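Local coordinates for ESX secretion system protein EccC (Thermomonospora curvata, PDB 4NH0) that serves as an ATPase of the type VII (ESX) secretion system, binds the substrate EsxB and may act as the translocase that drives export, at residues D941-V946 with L1072-A1077; R975-D980 with L1040-D1045; Y981-L986 with Y997-T1002. One frame throughout, in Å; residues are numbered along the deposited sequence.

Interaction 1 (D941-V946 with L1072-A1077); sequences DPHFLV and LHLIIA
Phe944, Leu945 and Val946 pair in parallel with Ile1075, Ile1076 and Ala1077 in the central sheet of the third FtsK domain, a P-loop NTPase fold. The first strand runs on toward the Walker A loop that carries the ATP-binding Lys954. The paired backbones zip together through Phe944 N to Leu1074 O (2.9 Å), Ile1076 N to Phe944 O and Val946 N to Ile1076 O, with the two strand axes 5.0 Å apart. Side chains alternate between the faces. On the face that carries Phe944, Val946, Ile1075 and Ala1077, helix 954-968 packs against the sheet. Here Ile1075 offers CG2 to the edge of the Phe944 ring at 4.2 Å. Val946 has CG1 between its backbone N and carbonyl carbon (chi1 48°), and this methyl lies 3.8 Å from Ala1077 CB, a bulky neighbour beside a small one. On the other face, under helix 1090-1097, Leu945 lays CD1 against the branch point of Ile1076, 3.7 Å from CB and 3.8 Å from CG2, the two side chains crossing obliquely. Before the strand begins, Pro942 is the bump: its CB comes to 3.5 Å from His1073 ND1, and also sits over one face of the His943 ring, offset toward the rim. The edge of that ring faces the backbone of Leu1074, whose N makes a weak hydrogen bond to His943 ND1. His1073, on the neighbouring strand, reaches back, its NE2 held by Glu1039. Its ND1 donates to Pro942 O at 2.8 Å, in the carbonyl plane and on a lone pair, with a C=O...N angle of 113°.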
ATOM      1  N   ASP A 941      19.479  31.181  36.168  1.00 71.35           N
ATOM      2  CA  ASP A 941      18.548  30.703  37.182  1.00 67.27           C
ATOM      3  C   ASP A 941      19.316  30.046  38.325  1.00 69.43           C
ATOM      4  O   ASP A 941      20.013  29.054  38.122  1.00 64.03           O
ATOM      5  CB  ASP A 941      17.542  29.727  36.576  1.00 78.93           C
ATOM      6  CG  ASP A 941      16.628  30.387  35.563  1.00 81.60           C
ATOM      7  OD1 ASP A 941      16.396  31.608  35.678  1.00 79.69           O
ATOM      8  OD2 ASP A 941      16.139  29.687  34.653  1.00 91.34           O
ATOM      9  N   PRO A 942      19.185  30.602  39.537  1.00 67.42           N
ATOM     10  CA  PRO A 942      20.006  30.245  40.699  1.00 65.32           C
ATOM     11  C   PRO A 942      19.733  28.868  41.306  1.00 60.53           C
ATOM     12  O   PRO A 942      20.631  28.312  41.936  1.00 56.09           O
ATOM     13  CB  PRO A 942      19.662  31.341  41.711  1.00 60.73           C
ATOM     14  CG  PRO A 942      18.294  31.769  41.344  1.00 55.53           C
ATOM     15  CD  PRO A 942      18.225  31.674  39.852  1.00 68.09           C
ATOM     16  N   HIS A 943      18.534  28.324  41.128  1.00 61.39           N
ATOM     17  CA  HIS A 943      18.164  27.096  41.828  1.00 58.92           C
ATOM     18  C   HIS A 943      17.909  25.912  40.900  1.00 56.47           C
ATOM     19  O   HIS A 943      17.762  26.076  39.690  1.00 59.82           O
ATOM     20  CB  HIS A 943      16.925  27.340  42.690  1.00 61.12           C
ATOM     21  CG  HIS A 943      17.032  28.543  43.574  1.00 66.75           C
ATOM     22  ND1 HIS A 943      17.817  28.566  44.706  1.00 56.94           N
ATOM     23  CD2 HIS A 943      16.452  29.763  43.493  1.00 71.25           C
ATOM     24  CE1 HIS A 943      17.717  29.750  45.284  1.00 71.18           C
ATOM     25  NE2 HIS A 943      16.895  30.495  44.568  1.00 69.65           N
ATOM     26  N   PHE A 944      17.862  24.719  41.485  1.00 44.41           N
ATOM     27  CA  PHE A 944      17.538  23.500  40.751  1.00 52.95           C
ATOM     28  C   PHE A 944      16.887  22.476  41.677  1.00 56.36           C
ATOM     29  O   PHE A 944      17.257  22.361  42.842  1.00 54.06           O
ATOM     30  CB  PHE A 944      18.787  22.905  40.100  1.00 52.16           C
ATOM     31  CG  PHE A 944      18.535  21.615  39.374  1.00 53.75           C
ATOM     32  CD1 PHE A 944      17.931  21.613  38.129  1.00 58.94           C
ATOM     33  CD2 PHE A 944      18.900  20.405  39.936  1.00 37.60           C
ATOM     34  CE1 PHE A 944      17.696  20.430  37.460  1.00 52.89           C
ATOM     35  CE2 PHE A 944      18.667  19.220  39.272  1.00 45.61           C
ATOM     36  CZ  PHE A 944      18.065  19.232  38.033  1.00 56.09           C
ATOM     37  N   LEU A 945      15.924  21.729  41.146  1.00 55.30           N
ATOM     38  CA  LEU A 945      15.154  20.780  41.944  1.00 48.59           C
ATOM     39  C   LEU A 945      14.874  19.495  41.171  1.00 54.16           C
ATOM     40  O   LEU A 945      14.535  19.538  39.992  1.00 61.42           O
ATOM     41  CB  LEU A 945      13.841  21.427  42.392  1.00 59.58           C
ATOM     42  CG  LEU A 945      12.870  20.602  43.234  1.00 54.61           C
ATOM     43  CD1 LEU A 945      13.534  20.127  44.512  1.00 65.40           C
ATOM     44  CD2 LEU A 945      11.628  21.418  43.545  1.00 47.99           C
ATOM     45  N   VAL A 946      15.010  18.350  41.834  1.00 41.23           N
ATOM     46  CA  VAL A 946      14.804  17.069  41.166  1.00 49.32           C
ATOM     47  C   VAL A 946      14.030  16.064  42.026  1.00 60.61           C
ATOM     48  O   VAL A 946      14.372  15.822  43.182  1.00 62.86           O
ATOM     49  CB  VAL A 946      16.156  16.444  40.739  1.00 44.48           C
ATOM     50  CG1 VAL A 946      17.154  16.473  41.884  1.00 55.68           C
ATOM     51  CG2 VAL A 946      15.961  15.027  40.224  1.00 45.86           C
ATOM     52  N   LEU A1072      23.370  33.057  46.575  1.00 76.32           N
ATOM     53  CA  LEU A1072      22.754  31.845  47.103  1.00 73.25           C
ATOM     54  C   LEU A1072      22.254  30.923  45.996  1.00 73.68           C
ATOM     55  O   LEU A1072      21.695  31.379  45.000  1.00 73.00           O
ATOM     56  CB  LEU A1072      21.602  32.208  48.043  1.00 69.24           C
ATOM     57  CG  LEU A1072      20.918  31.061  48.788  1.00 55.99           C
ATOM     58  CD1 LEU A1072      21.932  30.265  49.588  1.00 47.92           C
ATOM     59  CD2 LEU A1072      19.825  31.600  49.692  1.00 47.14           C
ATOM     60  N   HIS A1073      22.463  29.624  46.180  1.00 65.00           N
ATOM     61  CA  HIS A1073      21.993  28.623  45.229  1.00 64.75           C
ATOM     62  C   HIS A1073      21.476  27.386  45.956  1.00 75.19           C
ATOM     63  O   HIS A1073      22.135  26.864  46.855  1.00 71.84           O
ATOM     64  CB  HIS A1073      23.108  28.229  44.261  1.00 68.56           C
ATOM     65  CG  HIS A1073      23.608  29.359  43.418  1.00 66.97           C
ATOM     66  ND1 HIS A1073      22.825  29.986  42.473  1.00 76.29           N
ATOM     67  CD2 HIS A1073      24.815  29.973  43.373  1.00 64.68           C
ATOM     68  CE1 HIS A1073      23.526  30.939  41.885  1.00 73.77           C
ATOM     69  NE2 HIS A1073      24.736  30.952  42.413  1.00 65.28           N
ATOM     70  N   LEU A1074      20.295  26.920  45.564  1.00 73.71           N
ATOM     71  CA  LEU A1074      19.704  25.733  46.168  1.00 57.44           C
ATOM     72  C   LEU A1074      19.640  24.576  45.181  1.00 57.86           C
ATOM     73  O   LEU A1074      19.022  24.681  44.122  1.00 67.88           O
ATOM     74  CB  LEU A1074      18.304  26.040  46.702  1.00 65.82           C
ATOM     75  CG  LEU A1074      18.178  26.247  48.211  1.00 69.09           C
ATOM     76  CD1 LEU A1074      18.480  24.956  48.948  1.00 53.11           C
ATOM     77  CD2 LEU A1074      19.098  27.359  48.681  1.00 69.68           C
ATOM     78  N   ILE A1075      20.288  23.473  45.536  1.00 47.96           N
ATOM     79  CA  ILE A1075      20.260  22.265  44.724  1.00 47.18           C
ATOM     80  C   ILE A1075      19.686  21.125  45.553  1.00 54.13           C
ATOM     81  O   ILE A1075      20.349  20.597  46.444  1.00 68.65           O
ATOM     82  CB  ILE A1075      21.660  21.894  44.211  1.00 53.99           C
ATOM     83  CG1 ILE A1075      22.329  23.110  43.571  1.00 35.75           C
ATOM     84  CG2 ILE A1075      21.575  20.748  43.218  1.00 49.51           C
ATOM     85  CD1 ILE A1075      23.714  22.843  43.049  1.00 33.14           C
ATOM     86  N   ILE A1076      18.446  20.750  45.254  1.00 51.19           N
ATOM     87  CA  ILE A1076      17.686  19.859  46.121  1.00 54.15           C
ATOM     88  C   ILE A1076      17.211  18.594  45.412  1.00 64.21           C
ATOM     89  O   ILE A1076      16.733  18.647  44.281  1.00 59.38           O
ATOM     90  CB  ILE A1076      16.459  20.594  46.707  1.00 47.54           C
ATOM     91  CG1 ILE A1076      16.899  21.831  47.489  1.00 58.06           C
ATOM     92  CG2 ILE A1076      15.649  19.678  47.599  1.00 57.64           C
ATOM     93  CD1 ILE A1076      15.750  22.641  48.035  1.00 53.12           C
ATOM     94  N   ALA A1077      17.354  17.457  46.087  1.00 65.57           N
ATOM     95  CA  ALA A1077      16.799  16.197  45.611  1.00 53.03           C
ATOM     96  C   ALA A1077      15.815  15.638  46.631  1.00 68.01           C
ATOM     97  O   ALA A1077      16.106  15.599  47.826  1.00 82.25           O
ATOM     98  CB  ALA A1077      17.899  15.196  45.339  1.00 58.38           C
TER

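Interaction 2 (R975-D980 with L1040-D1045); sequences RLIFID and LFLVVD
Leu1040 and Leu1042 both hold CG anti to the backbone N and beside the carbonyl carbon; chi2 (57° and 58°) then sets each CD1 against Ile977 of the neighbouring strand. Leu1040 CD1 packs on Ile977 CG1 at 3.8 Å, while Leu1042 CD1 comes to 4.0 Å from Ile977 CG2, so the isoleucine is met by a methyl from each leucine. Further along the same face, Ile979 and Val1044 lie side by side and touch through CD1 and CG2. The other face looks onto helix 954-968. There Leu976 sets CD2 against Phe1041 CB at 3.5 Å, and Phe978 runs beside Val1043, its CD2 3.8 Å from the valine CB. The backbones are parallel and joined by five hydrogen bonds, from Phe1041 N to Arg975 O (3.0 Å) as far as Asp1045 N to Ile979 O (3.1 Å). The run of apolar residues ending in Asp1045 has the form of a Walker B strand, consistent with the P-loop NTPase fold. Asp980 and Asp1045 end the pair side by side, their carboxylate planes only 11° apart and Asp980 OD1 4.2 Å from Asp1045 OD2. The Asp1045 side chain stays about 4 Å from the bound magnesium at its nearest atom. An otherwise apolar strand pair thus brings two carboxylates together at its ATP-site end, and both find polar partners outside the two strands: Asp980 OD2 is hydrogen-bonded to Leu985 N, and Asp1045 OD2 to Ser955 OG.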
ATOM      1  N   ARG A 975      31.609  28.283  46.907  1.00 65.19           N
ATOM      2  CA  ARG A 975      31.849  27.312  47.969  1.00 68.58           C
ATOM      3  C   ARG A 975      30.635  26.407  48.156  1.00 62.29           C
ATOM      4  O   ARG A 975      29.542  26.723  47.690  1.00 60.79           O
ATOM      5  CB  ARG A 975      32.197  28.022  49.277  1.00 65.68           C
ATOM      6  CG  ARG A 975      33.121  29.216  49.097  1.00 70.49           C
ATOM      7  CD  ARG A 975      33.790  29.613  50.400  1.00 88.05           C
ATOM      8  NE  ARG A 975      34.980  28.809  50.665  1.00 94.35           N
ATOM      9  CZ  ARG A 975      36.224  29.226  50.455  1.00 84.53           C
ATOM     10  NH1 ARG A 975      36.446  30.442  49.978  1.00 84.73           N
ATOM     11  NH2 ARG A 975      37.247  28.428  50.725  1.00 80.90           N
ATOM     12  N   LEU A 976      30.832  25.286  48.841  1.00 69.37           N
ATOM     13  CA  LEU A 976      29.785  24.278  48.972  1.00 64.72           C
ATOM     14  C   LEU A 976      29.439  23.962  50.420  1.00 68.33           C
ATOM     15  O   LEU A 976      30.304  23.976  51.295  1.00 87.35           O
ATOM     16  CB  LEU A 976      30.205  22.987  48.268  1.00 63.06           C
ATOM     17  CG  LEU A 976      30.572  23.059  46.788  1.00 61.10           C
ATOM     18  CD1 LEU A 976      31.167  21.740  46.342  1.00 54.77           C
ATOM     19  CD2 LEU A 976      29.357  23.393  45.956  1.00 61.28           C
ATOM     20  N   ILE A 977      28.164  23.676  50.662  1.00 65.80           N
ATOM     21  CA  ILE A 977      27.707  23.157  51.946  1.00 59.40           C
ATOM     22  C   ILE A 977      26.710  22.031  51.700  1.00 66.57           C
ATOM     23  O   ILE A 977      25.725  22.210  50.985  1.00 67.34           O
ATOM     24  CB  ILE A 977      27.058  24.246  52.813  1.00 59.55           C
ATOM     25  CG1 ILE A 977      28.094  25.297  53.209  1.00 71.43           C
ATOM     26  CG2 ILE A 977      26.444  23.633  54.060  1.00 72.41           C
ATOM     27  CD1 ILE A 977      27.557  26.376  54.104  1.00 77.66           C
ATOM     28  N   PHE A 978      26.970  20.872  52.292  1.00 71.32           N
ATOM     29  CA  PHE A 978      26.178  19.682  52.009  1.00 66.56           C
ATOM     30  C   PHE A 978      25.251  19.293  53.154  1.00 72.81           C
ATOM     31  O   PHE A 978      25.618  19.383  54.325  1.00 86.95           O
ATOM     32  CB  PHE A 978      27.097  18.503  51.682  1.00 70.04           C
ATOM     33  CG  PHE A 978      27.915  18.696  50.439  1.00 74.47           C
ATOM     34  CD1 PHE A 978      29.111  19.392  50.482  1.00 70.46           C
ATOM     35  CD2 PHE A 978      27.490  18.178  49.229  1.00 81.17           C
ATOM     36  CE1 PHE A 978      29.865  19.569  49.339  1.00 75.22           C
ATOM     37  CE2 PHE A 978      28.240  18.352  48.084  1.00 78.73           C
ATOM     38  CZ  PHE A 978      29.428  19.049  48.139  1.00 73.65           C
ATOM     39  N   ILE A 979      24.046  18.863  52.800  1.00 76.12           N
ATOM     40  CA  ILE A 979      23.129  18.256  53.755  1.00 64.91           C
ATOM     41  C   ILE A 979      22.804  16.849  53.276  1.00 72.03           C
ATOM     42  O   ILE A 979      21.877  16.643  52.493  1.00 78.50           O
ATOM     43  CB  ILE A 979      21.835  19.070  53.918  1.00 58.53           C
ATOM     44  CG1 ILE A 979      22.162  20.505  54.326  1.00 47.13           C
ATOM     45  CG2 ILE A 979      20.927  18.424  54.954  1.00 67.13           C
ATOM     46  CD1 ILE A 979      20.944  21.352  54.580  1.00 46.24           C
ATOM     47  N   ASP A 980      23.586  15.883  53.742  1.00 69.30           N
ATOM     48  CA  ASP A 980      23.471  14.517  53.257  1.00 71.28           C
ATOM     49  C   ASP A 980      23.327  13.533  54.411  1.00 75.76           C
ATOM     50  O   ASP A 980      24.309  12.950  54.868  1.00 88.13           O
ATOM     51  CB  ASP A 980      24.687  14.165  52.400  1.00 72.31           C
ATOM     52  CG  ASP A 980      24.546  12.830  51.708  1.00 88.46           C
ATOM     53  OD1 ASP A 980      23.409  12.326  51.606  1.00103.44           O
ATOM     54  OD2 ASP A 980      25.575  12.282  51.261  1.00 83.16           O
ATOM     55  N   LEU A1040      27.461  30.796  47.177  1.00 60.34           N
ATOM     56  CA  LEU A1040      27.229  29.610  47.990  1.00 61.14           C
ATOM     57  C   LEU A1040      26.273  28.638  47.316  1.00 67.29           C
ATOM     58  O   LEU A1040      25.172  29.010  46.916  1.00 74.05           O
ATOM     59  CB  LEU A1040      26.690  30.001  49.366  1.00 59.60           C
ATOM     60  CG  LEU A1040      26.329  28.836  50.288  1.00 58.11           C
ATOM     61  CD1 LEU A1040      27.526  27.924  50.496  1.00 64.38           C
ATOM     62  CD2 LEU A1040      25.811  29.347  51.620  1.00 73.17           C
ATOM     63  N   PHE A1041      26.707  27.390  47.193  1.00 63.54           N
ATOM     64  CA  PHE A1041      25.865  26.334  46.651  1.00 64.47           C
ATOM     65  C   PHE A1041      25.443  25.379  47.756  1.00 69.68           C
ATOM     66  O   PHE A1041      26.255  24.610  48.270  1.00 72.85           O
ATOM     67  CB  PHE A1041      26.594  25.570  45.546  1.00 60.45           C
ATOM     68  CG  PHE A1041      26.734  26.339  44.266  1.00 70.05           C
ATOM     69  CD1 PHE A1041      27.820  27.169  44.055  1.00 74.36           C
ATOM     70  CD2 PHE A1041      25.780  26.224  43.271  1.00 71.61           C
ATOM     71  CE1 PHE A1041      27.948  27.875  42.875  1.00 77.50           C
ATOM     72  CE2 PHE A1041      25.904  26.928  42.090  1.00 78.25           C
ATOM     73  CZ  PHE A1041      26.989  27.755  41.892  1.00 84.79           C
ATOM     74  N   LEU A1042      24.169  25.436  48.125  1.00 70.67           N
ATOM     75  CA  LEU A1042      23.636  24.553  49.152  1.00 59.01           C
ATOM     76  C   LEU A1042      23.113  23.269  48.526  1.00 59.33           C
ATOM     77  O   LEU A1042      22.035  23.249  47.933  1.00 64.38           O
ATOM     78  CB  LEU A1042      22.533  25.253  49.943  1.00 54.82           C
ATOM     79  CG  LEU A1042      21.920  24.449  51.090  1.00 61.54           C
ATOM     80  CD1 LEU A1042      22.993  24.036  52.079  1.00 51.48           C
ATOM     81  CD2 LEU A1042      20.839  25.255  51.783  1.00 57.20           C
ATOM     82  N   VAL A1043      23.888  22.199  48.655  1.00 52.07           N
ATOM     83  CA  VAL A1043      23.520  20.914  48.079  1.00 62.89           C
ATOM     84  C   VAL A1043      22.797  20.047  49.102  1.00 65.82           C
ATOM     85  O   VAL A1043      23.387  19.616  50.091  1.00 75.08           O
ATOM     86  CB  VAL A1043      24.755  20.162  47.555  1.00 67.26           C
ATOM     87  CG1 VAL A1043      24.363  18.785  47.061  1.00 50.27           C
ATOM     88  CG2 VAL A1043      25.427  20.958  46.450  1.00 58.00           C
ATOM     89  N   VAL A1044      21.515  19.798  48.856  1.00 62.40           N
ATOM     90  CA  VAL A1044      20.698  19.021  49.778  1.00 64.94           C
ATOM     91  C   VAL A1044      20.193  17.735  49.136  1.00 65.58           C
ATOM     92  O   VAL A1044      19.435  17.768  48.168  1.00 68.99           O
ATOM     93  CB  VAL A1044      19.492  19.835  50.280  1.00 58.98           C
ATOM     94  CG1 VAL A1044      18.669  19.012  51.255  1.00 68.74           C
ATOM     95  CG2 VAL A1044      19.959  21.125  50.930  1.00 60.88           C
ATOM     96  N   ASP A1045      20.617  16.603  49.684  1.00 54.80           N
ATOM     97  CA  ASP A1045      20.177  15.303  49.198  1.00 63.92           C
ATOM     98  C   ASP A1045      19.173  14.703  50.175  1.00 71.02           C
ATOM     99  O   ASP A1045      19.272  14.925  51.383  1.00 84.60           O
ATOM    100  CB  ASP A1045      21.371  14.364  49.009  1.00 66.76           C
ATOM    101  CG  ASP A1045      21.045  13.173  48.127  1.00 65.43           C
ATOM    102  OD1 ASP A1045      19.850  12.893  47.910  1.00 69.18           O
ATOM    103  OD2 ASP A1045      21.991  12.511  47.653  1.00 77.99           O
TER

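Interaction 3 (Y981-L986 with Y997-T1002); sequences YSRSLL and YAASST
The connection between the neighbouring parallel strands 974-980 and 994-998 folds back on the turn that leads from the second strand into helix 1001-1017, with Tyr981 and Tyr997 contributing about half of the buried surface. Tyr981 lies obliquely across the backbone of the turn: CD1 is near Ala999 C at 3.6 Å, CE1 near Ser1000 C, and the hydroxyl ends beside Ser1001 CA. The hydroxyl thus comes up beside the first turn of the helix, whose N-cap is Ser1000, its OG making a weak hydrogen bond to Ala1003 N. Tyr997 has its CB directed toward the loop, and CG anti to the backbone N (chi1 -172°). Its OH lies against both Arg983 CA (3.4 Å) and Leu986 CD1 (3.3 Å), the leucine crossing the tyrosine at about a right angle. Arg983 CD lies 3.9 Å from Ala999 CB. No hydrogen bond links the two segments; the fit is by packing. Ser984 lies near the ATP and magnesium, next to Ser955. Around the contact, Tyr981 also touches Ala1004 of helix 1001-1017, and Leu985 packs on Phe978 and Val1043 of the central strands.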
ATOM      1  N   TYR A 981      22.094  13.359  54.875  1.00 79.42           N
ATOM      2  CA  TYR A 981      21.797  12.460  55.985  1.00 79.16           C
ATOM      3  C   TYR A 981      22.216  11.025  55.686  1.00 78.28           C
ATOM      4  O   TYR A 981      22.717  10.320  56.561  1.00 93.19           O
ATOM      5  CB  TYR A 981      20.305  12.496  56.320  1.00 83.92           C
ATOM      6  CG  TYR A 981      19.856  13.748  57.039  1.00 91.65           C
ATOM      7  CD1 TYR A 981      20.775  14.598  57.639  1.00 91.88           C
ATOM      8  CD2 TYR A 981      18.510  14.073  57.127  1.00102.40           C
ATOM      9  CE1 TYR A 981      20.366  15.739  58.300  1.00 99.60           C
ATOM     10  CE2 TYR A 981      18.091  15.211  57.785  1.00 97.00           C
ATOM     11  CZ  TYR A 981      19.023  16.041  58.369  1.00 98.42           C
ATOM     12  OH  TYR A 981      18.608  17.175  59.026  1.00 92.19           O
ATOM     13  N   SER A 982      22.005  10.599  54.447  1.00 72.73           N
ATOM     14  CA  SER A 982      22.336   9.240  54.040  1.00 79.19           C
ATOM     15  C   SER A 982      23.826   9.093  53.770  1.00 79.37           C
ATOM     16  O   SER A 982      24.320   7.982  53.577  1.00 80.26           O
ATOM     17  CB  SER A 982      21.538   8.845  52.798  1.00 79.46           C
ATOM     18  OG  SER A 982      20.145   8.903  53.047  1.00 87.83           O
ATOM     19  N   ARG A 983      24.531  10.221  53.771  1.00 84.25           N
ATOM     20  CA  ARG A 983      25.959  10.264  53.467  1.00 79.61           C
ATOM     21  C   ARG A 983      26.245   9.557  52.145  1.00 88.81           C
ATOM     22  O   ARG A 983      26.857   8.491  52.112  1.00 84.01           O
ATOM     23  CB  ARG A 983      26.775   9.649  54.606  1.00 88.05           C
ATOM     24  CG  ARG A 983      26.252  10.003  55.991  1.00102.55           C
ATOM     25  CD  ARG A 983      27.297   9.793  57.075  1.00103.99           C
ATOM     26  NE  ARG A 983      28.382   8.910  56.657  1.00132.40           N
ATOM     27  CZ  ARG A 983      29.667   9.152  56.893  1.00122.62           C
ATOM     28  NH1 ARG A 983      30.027  10.249  57.546  1.00114.26           N
ATOM     29  NH2 ARG A 983      30.594   8.297  56.480  1.00112.09           N
ATOM     30  N   SER A 984      25.778  10.167  51.060  1.00 91.73           N
ATOM     31  CA  SER A 984      25.949   9.636  49.714  1.00 92.10           C
ATOM     32  C   SER A 984      26.899  10.514  48.911  1.00 81.41           C
ATOM     33  O   SER A 984      27.302  10.161  47.804  1.00 82.30           O
ATOM     34  CB  SER A 984      24.600   9.547  48.998  1.00 77.91           C
ATOM     35  OG  SER A 984      23.798   8.504  49.521  1.00 89.66           O
ATOM     36  N   LEU A 985      27.246  11.664  49.478  1.00 83.72           N
ATOM     37  CA  LEU A 985      27.966  12.696  48.742  1.00 76.97           C
ATOM     38  C   LEU A 985      29.389  12.905  49.250  1.00 81.14           C
ATOM     39  O   LEU A 985      29.968  13.974  49.055  1.00 76.42           O
ATOM     40  CB  LEU A 985      27.197  14.020  48.810  1.00 72.80           C
ATOM     41  CG  LEU A 985      26.073  14.315  47.810  1.00 67.23           C
ATOM     42  CD1 LEU A 985      25.141  13.132  47.605  1.00 74.86           C
ATOM     43  CD2 LEU A 985      25.281  15.522  48.276  1.00 54.94           C
ATOM     44  N   LEU A 986      29.951  11.891  49.897  1.00 80.48           N
ATOM     45  CA  LEU A 986      31.315  11.980  50.413  1.00 79.48           C
ATOM     46  C   LEU A 986      32.323  12.155  49.287  1.00 81.88           C
ATOM     47  O   LEU A 986      33.351  12.809  49.454  1.00 90.46           O
ATOM     48  CB  LEU A 986      31.676  10.737  51.230  1.00 87.47           C
ATOM     49  CG  LEU A 986      31.056  10.555  52.615  1.00 84.16           C
ATOM     50  CD1 LEU A 986      31.069  11.861  53.393  1.00 81.35           C
ATOM     51  CD2 LEU A 986      29.655   9.994  52.510  1.00 88.73           C
ATOM     52  N   TYR A 997      29.557  20.223  56.269  1.00 86.04           N
ATOM     53  CA  TYR A 997      28.959  18.938  55.935  1.00 75.68           C
ATOM     54  C   TYR A 997      28.134  18.434  57.111  1.00 83.39           C
ATOM     55  O   TYR A 997      28.643  18.299  58.223  1.00104.27           O
ATOM     56  CB  TYR A 997      30.038  17.920  55.561  1.00 80.42           C
ATOM     57  CG  TYR A 997      29.493  16.617  55.023  1.00 81.89           C
ATOM     58  CD1 TYR A 997      29.284  15.530  55.861  1.00 90.51           C
ATOM     59  CD2 TYR A 997      29.188  16.474  53.677  1.00 80.77           C
ATOM     60  CE1 TYR A 997      28.786  14.338  55.372  1.00 96.53           C
ATOM     61  CE2 TYR A 997      28.688  15.287  53.180  1.00 78.27           C
ATOM     62  CZ  TYR A 997      28.490  14.223  54.032  1.00 86.15           C
ATOM     63  OH  TYR A 997      27.993  13.039  53.541  1.00 81.62           O
ATOM     64  N   ALA A 998      26.857  18.161  56.863  1.00 81.28           N
ATOM     65  CA  ALA A 998      25.944  17.767  57.928  1.00 85.38           C
ATOM     66  C   ALA A 998      25.313  16.404  57.668  1.00 86.85           C
ATOM     67  O   ALA A 998      24.723  16.173  56.614  1.00 90.25           O
ATOM     68  CB  ALA A 998      24.865  18.817  58.107  1.00 87.27           C
ATOM     69  N   ALA A 999      25.439  15.508  58.641  1.00 97.20           N
ATOM     70  CA  ALA A 999      24.841  14.182  58.548  1.00 95.82           C
ATOM     71  C   ALA A 999      23.776  13.996  59.623  1.00103.92           C
ATOM     72  O   ALA A 999      23.234  12.904  59.790  1.00100.41           O
ATOM     73  CB  ALA A 999      25.909  13.109  58.666  1.00 99.71           C
ATOM     74  N   SER A1000      23.485  15.070  60.350  1.00103.30           N
ATOM     75  CA  SER A1000      22.490  15.033  61.416  1.00 99.19           C
ATOM     76  C   SER A1000      21.645  16.301  61.423  1.00 96.46           C
ATOM     77  O   SER A1000      22.047  17.326  60.874  1.00 92.71           O
ATOM     78  CB  SER A1000      23.166  14.846  62.775  1.00112.27           C
ATOM     79  OG  SER A1000      24.033  15.929  63.064  1.00110.34           O
ATOM     80  N   SER A1001      20.476  16.223  62.051  1.00102.23           N
ATOM     81  CA  SER A1001      19.559  17.355  62.121  1.00 98.04           C
ATOM     82  C   SER A1001      20.156  18.520  62.900  1.00 96.89           C
ATOM     83  O   SER A1001      19.914  19.683  62.581  1.00 90.33           O
ATOM     84  CB  SER A1001      18.234  16.928  62.756  1.00102.00           C
ATOM     85  OG  SER A1001      17.360  18.034  62.906  1.00114.22           O
ATOM     86  N   THR A1002      20.939  18.199  63.925  1.00108.25           N
ATOM     87  CA  THR A1002      21.568  19.218  64.757  1.00109.17           C
ATOM     88  C   THR A1002      22.641  19.973  63.985  1.00103.23           C
ATOM     89  O   THR A1002      22.655  21.204  63.965  1.00 97.32           O
ATOM     90  CB  THR A1002      22.194  18.604  66.020  1.00110.45           C
ATOM     91  OG1 THR A1002      21.195  17.882  66.750  1.00116.58           O
ATOM     92  CG2 THR A1002      22.779  19.692  66.907  1.00114.99           C
TER

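Along the chain, 941-946 opens the outermost loop and is followed by helix 954-968. Segment 975-980 then opens a second loop, and 981-986, directly after it, a third. Interaction 3 closes first, at 997-1002; interaction 2 closes next, at 1040-1045; interaction 1 closes last, at 1072-1077. The three are strictly nested, none crossing another. Interactions 1 and 2 join in the sheet because strands 1039-1045 and 1072-1078 are neighbours, with a probable hydrogen bond from Leu1042 N to His1073 O. Interactions 2 and 3 meet through strands 974-980 and 994-998, where Ala998 N probably bonds to Phe978 O. Interactions 1 and 3 do not touch.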